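PDB 3VDG: probable glucarate dehydratase from Mycobacterium smegmatis str. MC2 155, which probably dehydrates D-glucarate to a keto-deoxy sugar acid, as a member of the enolase superfamily. Local coordinates for residues V60-T65 with T70-T75; G32-P37 with I405-L410; I213-G218 with A227-L232. All coordinates share one frame; numbering follows the deposited sequence.

In the fold
Contacts 1 and 2 share one three-stranded antiparallel sheet and touch each other. Contact 1 pairs strand 55-65 with strand 70-75 and is buried. Contact 2 sets the neighbouring strand 30-41 against the start of helix 407-420 and lies nearer the surface. Contact 3 is buried on the far side of the chain's centre, its own centre about 37 Å from the centres of the other two. Their chemistry differs accordingly. Backbone hydrogen bonds dominate contact 1. Contact 2 has one small apolar meeting beside a solvated pair of opposite charges. Contact 3 is purely apolar, strand against helix, within the barrel domain.

Contact 1. Residues V60-T65 with T70-T75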
loop_
_atom_site.group_PDB
_atom_site.type_symbol
_atom_site.label_atom_id
_atom_site.label_comp_id
_atom_site.label_asym_id
_atom_site.label_seq_id
_atom_site.Cartn_x
_atom_site.Cartn_y
_atom_site.Cartn_z
ATOM N N VAL A 60 1.531 2.887 -26.843
ATOM C CA VAL A 60 2.766 2.331 -26.279
ATOM C C VAL A 60 3.640 3.476 -25.815
ATOM O O VAL A 60 3.889 4.441 -26.572
ATOM C CB VAL A 60 3.513 1.505 -27.331
ATOM C CG1 VAL A 60 4.923 1.151 -26.839
ATOM C CG2 VAL A 60 2.708 0.244 -27.666
ATOM N N ILE A 61 4.079 3.399 -24.559
ATOM C CA ILE A 61 5.012 4.367 -23.993
ATOM C C ILE A 61 6.399 3.763 -23.975
ATOM O O ILE A 61 6.600 2.668 -23.454
ATOM C CB ILE A 61 4.647 4.802 -22.546
ATOM C CG1 ILE A 61 3.527 5.847 -22.547
ATOM C CG2 ILE A 61 5.840 5.463 -21.856
ATOM C CD1 ILE A 61 2.184 5.303 -22.958
ATOM N N GLN A 62 7.350 4.476 -24.570
ATOM C CA GLN A 62 8.765 4.121 -24.444
ATOM C C GLN A 62 9.376 5.263 -23.655
ATOM O O GLN A 62 9.394 6.415 -24.112
ATOM C CB GLN A 62 9.422 3.976 -25.819
ATOM C CG GLN A 62 9.188 2.617 -26.471
ATOM C CD GLN A 62 9.582 2.603 -27.944
ATOM O OE1 GLN A 62 9.030 3.354 -28.746
ATOM N NE2 GLN A 62 10.535 1.751 -28.298
ATOM N N LEU A 63 9.811 4.967 -22.435
ATOM C CA LEU A 63 10.259 6.020 -21.534
ATOM C C LEU A 63 11.785 5.968 -21.543
ATOM O O LEU A 63 12.373 4.978 -21.113
ATOM C CB LEU A 63 9.712 5.775 -20.118
ATOM C CG LEU A 63 10.141 6.815 -19.082
ATOM C CD1 LEU A 63 9.450 8.131 -19.383
ATOM C CD2 LEU A 63 9.829 6.380 -17.652
ATOM N N ASP A 64 12.411 7.030 -22.049
ATOM C CA ASP A 64 13.860 7.075 -22.258
ATOM C C ASP A 64 14.590 7.769 -21.106
ATOM O O ASP A 64 14.072 8.727 -20.526
ATOM C CB ASP A 64 14.141 7.804 -23.573
ATOM C CG ASP A 64 13.522 7.080 -24.771
ATOM O OD1 ASP A 64 13.647 5.840 -24.842
ATOM O OD2 ASP A 64 12.907 7.742 -25.632
ATOM N N THR A 65 15.792 7.293 -20.784
ATOM C CA THR A 65 16.559 7.821 -19.643
ATOM C C THR A 65 17.984 8.207 -20.064
ATOM O O THR A 65 18.458 7.799 -21.124
ATOM C CB THR A 65 16.700 6.779 -18.516
ATOM O OG1 THR A 65 17.494 5.681 -18.989
ATOM C CG2 THR A 65 15.330 6.269 -18.050
ATOM N N THR A 70 15.489 2.011 -21.675
ATOM C CA THR A 70 14.131 2.450 -22.054
ATOM C C THR A 70 13.119 1.574 -21.336
ATOM O O THR A 70 13.240 0.348 -21.357
ATOM C CB THR A 70 13.916 2.358 -23.589
ATOM O OG1 THR A 70 14.736 3.342 -24.234
ATOM C CG2 THR A 70 12.446 2.619 -23.966
ATOM N N GLY A 71 12.128 2.196 -20.705
ATOM C CA GLY A 71 11.067 1.438 -20.019
ATOM C C GLY A 71 9.787 1.447 -20.868
ATOM O O GLY A 71 9.537 2.387 -21.635
ATOM N N LEU A 72 8.957 0.422 -20.699
ATOM C CA LEU A 72 7.749 0.277 -21.511
ATOM C C LEU A 72 6.514 0.377 -20.623
ATOM O O LEU A 72 6.507 -0.125 -19.497
ATOM C CB LEU A 72 7.736 -1.096 -22.216
ATOM C CG LEU A 72 8.938 -1.378 -23.131
ATOM C CD1 LEU A 72 8.810 -2.774 -23.758
ATOM C CD2 LEU A 72 9.015 -0.273 -24.168
ATOM N N GLY A 73 5.472 1.019 -21.153
ATOM C CA GLY A 73 4.160 1.059 -20.514
ATOM C C GLY A 73 3.136 0.976 -21.644
ATOM O O GLY A 73 3.485 1.163 -22.821
ATOM N N GLU A 74 1.871 0.745 -21.295
ATOM C CA GLU A 74 0.818 0.597 -22.305
ATOM C C GLU A 74 -0.470 1.106 -21.707
ATOM O O GLU A 74 -0.758 0.861 -20.524
ATOM C CB GLU A 74 0.656 -0.876 -22.705
ATOM C CG GLU A 74 -0.427 -1.134 -23.759
ATOM C CD GLU A 74 -0.685 -2.623 -23.981
ATOM O OE1 GLU A 74 0.246 -3.446 -23.827
ATOM O OE2 GLU A 74 -1.829 -2.985 -24.330
ATOM N N THR A 75 -1.249 1.821 -22.514
ATOM C CA THR A 75 -2.470 2.440 -22.013
ATOM C C THR A 75 -3.469 2.603 -23.164
ATOM O O THR A 75 -3.244 2.083 -24.270
ATOM C CB THR A 75 -2.109 3.805 -21.367
ATOM O OG1 THR A 75 -3.279 4.428 -20.818
ATOM C CG2 THR A 75 -1.490 4.721 -22.394
HETATM O O HOH W 1 16.832 5.441 -23.070
#
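I61 and L63 each form a hydrogen-bonded antiparallel pair, with G73 and G71. Four backbone bonds link the two pairs. I61 N reaches G73 O at 2.9 Å. L63 N meets G71 O at 2.7 Å. The return bonds run from G73 N to I61 O and from G71 N to L63 O. CA-H...O contacts fill in between them, as from L72 CA to I61 O at 3.3 Å.

One side-chain hydrogen bond crosses between the strands. T70 OG1 donates to D64 OD1 at 2.8 Å, nearly along the carboxylate C-O axis. The T70 hydroxyl lies beside its own backbone N (chi1 -68°), which brings OG1 alongside the D64 carboxylate. A water joins T70 OG1 to T65 N. D64 OD2 forms a salt bridge with R34 of strand 30-41.

The apolar contacts lie on both faces. Q62 CG runs beside L72 CD2 at 3.7 Å, both side chains pointing the same way. Q62 NE2 hydrogen-bonds to E407. On the face of I61 and L63, I61 CD1 touches T75 CG2 at 3.8 Å, and helix 131-151 packs there.

This is a beta hairpin in the antiparallel sheet of the enolase-superfamily N-terminal domain.

Contact 2. Residues G32-P37 with I405-L410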
loop_
_atom_site.group_PDB
_atom_site.type_symbol
_atom_site.label_atom_id
_atom_site.label_comp_id
_atom_site.label_asym_id
_atom_site.label_seq_id
_atom_site.Cartn_x
_atom_site.Cartn_y
_atom_site.Cartn_z
ATOM N N GLY A 32 12.928 11.798 -21.859
ATOM C CA GLY A 32 11.812 11.988 -22.782
ATOM C C GLY A 32 10.968 10.732 -22.841
ATOM O O GLY A 32 11.334 9.708 -22.262
ATOM N N ALA A 33 9.819 10.821 -23.508
ATOM C CA ALA A 33 8.991 9.652 -23.766
ATOM C C ALA A 33 8.495 9.691 -25.204
ATOM O O ALA A 33 8.122 10.745 -25.720
ATOM C CB ALA A 33 7.809 9.623 -22.823
ATOM N N ARG A 34 8.507 8.536 -25.847
ATOM C CA ARG A 34 7.909 8.361 -27.166
ATOM C C ARG A 34 6.589 7.614 -26.973
ATOM O O ARG A 34 6.584 6.506 -26.443
ATOM C CB ARG A 34 8.855 7.534 -28.040
ATOM C CG ARG A 34 10.141 8.288 -28.375
ATOM C CD ARG A 34 11.163 7.366 -28.998
ATOM N NE ARG A 34 11.822 6.528 -28.004
ATOM C CZ ARG A 34 12.348 5.341 -28.289
ATOM N NH1 ARG A 34 12.282 4.870 -29.524
ATOM N NH2 ARG A 34 12.939 4.623 -27.352
ATOM N N VAL A 35 5.485 8.240 -27.369
ATOM C CA VAL A 35 4.149 7.638 -27.282
ATOM C C VAL A 35 3.686 7.230 -28.691
ATOM O O VAL A 35 3.573 8.078 -29.572
ATOM C CB VAL A 35 3.125 8.633 -26.689
ATOM C CG1 VAL A 35 1.749 7.973 -26.548
ATOM C CG2 VAL A 35 3.610 9.175 -25.354
ATOM N N THR A 36 3.430 5.940 -28.902
ATOM C CA THR A 36 3.061 5.420 -30.218
ATOM C C THR A 36 1.674 4.776 -30.169
ATOM O O THR A 36 1.509 3.695 -29.596
ATOM C CB THR A 36 4.060 4.336 -30.690
ATOM O OG1 THR A 36 5.391 4.858 -30.627
ATOM C CG2 THR A 36 3.771 3.901 -32.134
ATOM N N PRO A 37 0.671 5.425 -30.782
ATOM C CA PRO A 37 -0.635 4.748 -30.833
ATOM C C PRO A 37 -0.608 3.575 -31.821
ATOM O O PRO A 37 0.032 3.663 -32.865
ATOM C CB PRO A 37 -1.617 5.873 -31.245
ATOM C CG PRO A 37 -0.776 6.981 -31.789
ATOM C CD PRO A 37 0.640 6.810 -31.296
ATOM N N ILE A 405 10.371 -4.304 -26.973
ATOM C CA ILE A 405 9.678 -3.897 -28.194
ATOM C C ILE A 405 10.292 -4.586 -29.401
ATOM O O ILE A 405 11.515 -4.747 -29.491
ATOM C CB ILE A 405 9.759 -2.378 -28.414
ATOM C CG1 ILE A 405 8.848 -1.635 -27.434
ATOM C CG2 ILE A 405 9.358 -2.012 -29.847
ATOM C CD1 ILE A 405 7.384 -1.916 -27.658
ATOM N N ASP A 406 9.426 -5.020 -30.306
ATOM C CA ASP A 406 9.818 -5.450 -31.644
ATOM C C ASP A 406 9.503 -4.247 -32.522
ATOM O O ASP A 406 8.331 -3.944 -32.781
ATOM C CB ASP A 406 8.993 -6.677 -32.019
ATOM C CG ASP A 406 9.161 -7.095 -33.475
ATOM O OD1 ASP A 406 9.587 -6.276 -34.319
ATOM O OD2 ASP A 406 8.829 -8.253 -33.780
ATOM N N GLU A 407 10.540 -3.515 -32.938
ATOM C CA GLU A 407 10.316 -2.229 -33.611
ATOM C C GLU A 407 9.541 -2.390 -34.941
ATOM O O GLU A 407 8.787 -1.496 -35.339
ATOM C CB GLU A 407 11.627 -1.451 -33.817
ATOM C CG GLU A 407 12.265 -0.889 -32.536
ATOM C CD GLU A 407 11.548 0.331 -31.925
ATOM O OE1 GLU A 407 10.631 0.924 -32.544
ATOM O OE2 GLU A 407 11.914 0.728 -30.795
ATOM N N ASP A 408 9.719 -3.524 -35.612
ATOM C CA ASP A 408 9.003 -3.748 -36.868
ATOM C C ASP A 408 7.526 -3.987 -36.605
ATOM O O ASP A 408 6.672 -3.516 -37.357
ATOM C CB ASP A 408 9.581 -4.940 -37.633
ATOM C CG ASP A 408 10.932 -4.628 -38.263
ATOM O OD1 ASP A 408 11.257 -3.439 -38.484
ATOM O OD2 ASP A 408 11.674 -5.583 -38.528
ATOM N N ALA A 409 7.226 -4.722 -35.540
ATOM C CA ALA A 409 5.832 -4.967 -35.169
ATOM C C ALA A 409 5.138 -3.690 -34.692
ATOM O O ALA A 409 3.988 -3.429 -35.060
ATOM C CB ALA A 409 5.744 -6.054 -34.119
ATOM N N LEU A 410 5.826 -2.916 -33.855
ATOM C CA LEU A 410 5.341 -1.609 -33.418
ATOM C C LEU A 410 5.025 -0.697 -34.586
ATOM O O LEU A 410 3.976 -0.044 -34.590
ATOM C CB LEU A 410 6.348 -0.905 -32.479
ATOM C CG LEU A 410 5.965 0.486 -31.972
ATOM C CD1 LEU A 410 4.675 0.405 -31.150
ATOM C CD2 LEU A 410 7.077 1.130 -31.141
HETATM O O HOH W 2 13.620 2.418 -30.367
#
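L410 and T36 meet tip to tip, methyl against methyl. L410 sits in the first turn of helix 407-420, and T36 lies on strand 30-41. The CB of L410 starts off to one side of the strand. CG stands anti to the backbone N (chi1 179°), and this carries the branch over to T36. L410 CG already lies 4.1 Å from T36 CG2. Beyond it the two methyls part. L410 CD1 makes the closest approach, 3.7 Å to T36 CG2, and is 4.0 Å from T36 CB. L410 CD2 lies 4.1 Å from T36 OG1. The leucine fork therefore spans both branches of the threonine. L410 also packs on Q62 of the middle strand, and T36 on H414, one turn further along the helix.

The second meeting is polar and looser. R34 NH1 and E407 OE2 are 4.3 Å apart, too far for a salt bridge. A water lies at the edge of the R34 guanidinium, in its plane, and accepts from NH1 at 2.9 Å. The same water is modelled close to E407 OE2, but that distance is too short to be trusted. Each charged group has a firmer partner: D64 for R34, and the amide of Q62 for E407.

D406 is the N-cap of the helix. Its OD1 accepts from A409 N at 3.1 Å, from above the carboxylate plane, and weakly from D408 N.

No direct hydrogen bond crosses from strand to helix. The contact thus combines a small dispersion patch with a longer-range attraction of opposite charges. Solvent probably screens that attraction, since R34 and E407 are both exposed.

Contact 3. Residues I213-G218 with A227-L232; sequences IKLKGG and AAVEAL
I213 and L215 belong to a strand of the beta-alpha-beta unit 213-216, 222-235, 241-244, and they pack on the helix of that unit through A228, V229 and L232. Strand and helix run nearly antiparallel. The axes of the two short segments make an angle of 162° and come within 10.1 Å, a spacing bridged by apolar side chains. The CB atoms of I213, L215, A228 and L232 point toward the opposing segment.

L215 is the main link. With chi1 at 177° the branch of L215 swings beside its carbonyl carbon, and CD2 reaches the helix. There L215 CD2 meets A228 CB at 4.0 Å. The same methyl, L215 CD2, also lies 4.2 Å from V229 CG2, where the two side chains cross at a slant. It thus touches two successive helix residues. One turn on, L232 CD1 meets I213 CG2 at 4.3 Å. A228 and L232 sit on the same side of the helix, joined by the backbone bond from L232 N to A228 O at 2.9 Å. All five touching residues are buried, and no hydrogen bond crosses between the segments.

The unit is part of the enolase-superfamily barrel, a modified TIM barrel. Its strands form the inner wall, and this helix lies outside. K214 points away from the helix, and its NZ forms salt bridges with E269 and D370. K216 NZ hydrogen-bonds to D244, N246 and Y172. D244 and E269 bind the sodium ion together with N292. The two lysines fit the K-x-K pattern of glucarate dehydratase relatives, where it contributes to the active site.

Other side chains extend the apolar layer: L173 touches I213, L215 and L232, and helix 194-208 packs alongside through I197, I205 and A201.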
loop_
_atom_site.group_PDB
_atom_site.type_symbol
_atom_site.label_atom_id
_atom_site.label_comp_id
_atom_site.label_asym_id
_atom_site.label_seq_id
_atom_site.Cartn_x
_atom_site.Cartn_y
_atom_site.Cartn_z
ATOM N N ILE A 213 -13.920 -19.462 -16.000
ATOM C CA ILE A 213 -14.598 -18.993 -17.202
ATOM C C ILE A 213 -15.484 -17.802 -16.862
ATOM O O ILE A 213 -16.205 -17.807 -15.855
ATOM C CB ILE A 213 -15.497 -20.100 -17.802
ATOM C CG1 ILE A 213 -14.685 -21.360 -18.137
ATOM C CG2 ILE A 213 -16.214 -19.592 -19.036
ATOM C CD1 ILE A 213 -15.545 -22.522 -18.619
ATOM N N LYS A 214 -15.429 -16.771 -17.689
ATOM C CA LYS A 214 -16.282 -15.624 -17.456
ATOM C C LYS A 214 -17.132 -15.382 -18.694
ATOM O O LYS A 214 -16.624 -15.473 -19.800
ATOM C CB LYS A 214 -15.418 -14.382 -17.212
ATOM C CG LYS A 214 -16.215 -13.076 -17.256
ATOM C CD LYS A 214 -15.322 -11.860 -17.008
ATOM C CE LYS A 214 -16.143 -10.582 -16.950
ATOM N NZ LYS A 214 -15.322 -9.420 -16.517
ATOM N N LEU A 215 -18.409 -15.037 -18.504
ATOM C CA LEU A 215 -19.277 -14.669 -19.633
ATOM C C LEU A 215 -19.664 -13.179 -19.578
ATOM O O LEU A 215 -20.168 -12.686 -18.553
ATOM C CB LEU A 215 -20.555 -15.538 -19.649
ATOM C CG LEU A 215 -21.607 -15.220 -20.727
ATOM C CD1 LEU A 215 -21.034 -15.470 -22.109
ATOM C CD2 LEU A 215 -22.896 -16.022 -20.527
ATOM N N LYS A 216 -19.427 -12.473 -20.677
ATOM C CA LYS A 216 -19.885 -11.094 -20.825
ATOM C C LYS A 216 -21.374 -11.158 -21.196
ATOM O O LYS A 216 -21.729 -11.641 -22.278
ATOM C CB LYS A 216 -19.108 -10.381 -21.934
ATOM C CG LYS A 216 -19.560 -8.928 -22.162
ATOM C CD LYS A 216 -18.648 -7.934 -21.454
ATOM C CE LYS A 216 -18.599 -8.148 -19.944
ATOM N NZ LYS A 216 -17.739 -7.106 -19.295
ATOM N N GLY A 217 -22.222 -10.722 -20.275
ATOM C CA GLY A 217 -23.674 -10.764 -20.460
ATOM C C GLY A 217 -24.234 -9.364 -20.662
ATOM O O GLY A 217 -23.524 -8.458 -21.099
ATOM N N GLY A 218 -25.503 -9.171 -20.340
ATOM C CA GLY A 218 -26.158 -7.880 -20.586
ATOM C C GLY A 218 -26.556 -7.700 -22.049
ATOM O O GLY A 218 -26.952 -6.610 -22.465
ATOM N N ALA A 227 -29.111 -19.624 -19.027
ATOM C CA ALA A 227 -29.043 -20.862 -19.766
ATOM C C ALA A 227 -27.641 -21.110 -20.308
ATOM O O ALA A 227 -27.175 -22.243 -20.285
ATOM C CB ALA A 227 -30.073 -20.888 -20.888
ATOM N N ALA A 228 -26.957 -20.067 -20.788
ATOM C CA ALA A 228 -25.588 -20.256 -21.243
ATOM C C ALA A 228 -24.708 -20.613 -20.053
ATOM O O ALA A 228 -23.841 -21.483 -20.151
ATOM C CB ALA A 228 -25.053 -19.015 -21.960
ATOM N N VAL A 229 -24.934 -19.945 -18.924
ATOM C CA VAL A 229 -24.141 -20.253 -17.740
ATOM C C VAL A 229 -24.306 -21.733 -17.342
ATOM O O VAL A 229 -23.317 -22.441 -17.109
ATOM C CB VAL A 229 -24.427 -19.294 -16.570
ATOM C CG1 VAL A 229 -23.737 -19.802 -15.313
ATOM C CG2 VAL A 229 -23.898 -17.894 -16.909
ATOM N N GLU A 230 -25.548 -22.206 -17.286
ATOM C CA GLU A 230 -25.800 -23.602 -16.913
ATOM C C GLU A 230 -25.224 -24.595 -17.920
ATOM O O GLU A 230 -24.758 -25.665 -17.532
ATOM C CB GLU A 230 -27.293 -23.869 -16.709
ATOM C CG GLU A 230 -28.024 -22.706 -16.083
ATOM C CD GLU A 230 -28.764 -23.092 -14.825
ATOM O OE1 GLU A 230 -28.207 -23.885 -14.033
ATOM O OE2 GLU A 230 -29.887 -22.580 -14.620
ATOM N N ALA A 231 -25.239 -24.244 -19.201
ATOM C CA ALA A 231 -24.621 -25.095 -20.211
ATOM C C ALA A 231 -23.117 -25.166 -20.010
ATOM O O ALA A 231 -22.497 -26.224 -20.201
ATOM C CB ALA A 231 -24.942 -24.604 -21.616
ATOM N N LEU A 232 -22.516 -24.037 -19.647
ATOM C CA LEU A 232 -21.087 -24.028 -19.355
ATOM C C LEU A 232 -20.811 -24.938 -18.174
ATOM O O LEU A 232 -19.848 -25.704 -18.196
ATOM C CB LEU A 232 -20.578 -22.605 -19.067
ATOM C CG LEU A 232 -20.512 -21.733 -20.322
ATOM C CD1 LEU A 232 -20.401 -20.257 -19.956
ATOM C CD2 LEU A 232 -19.347 -22.159 -21.213
#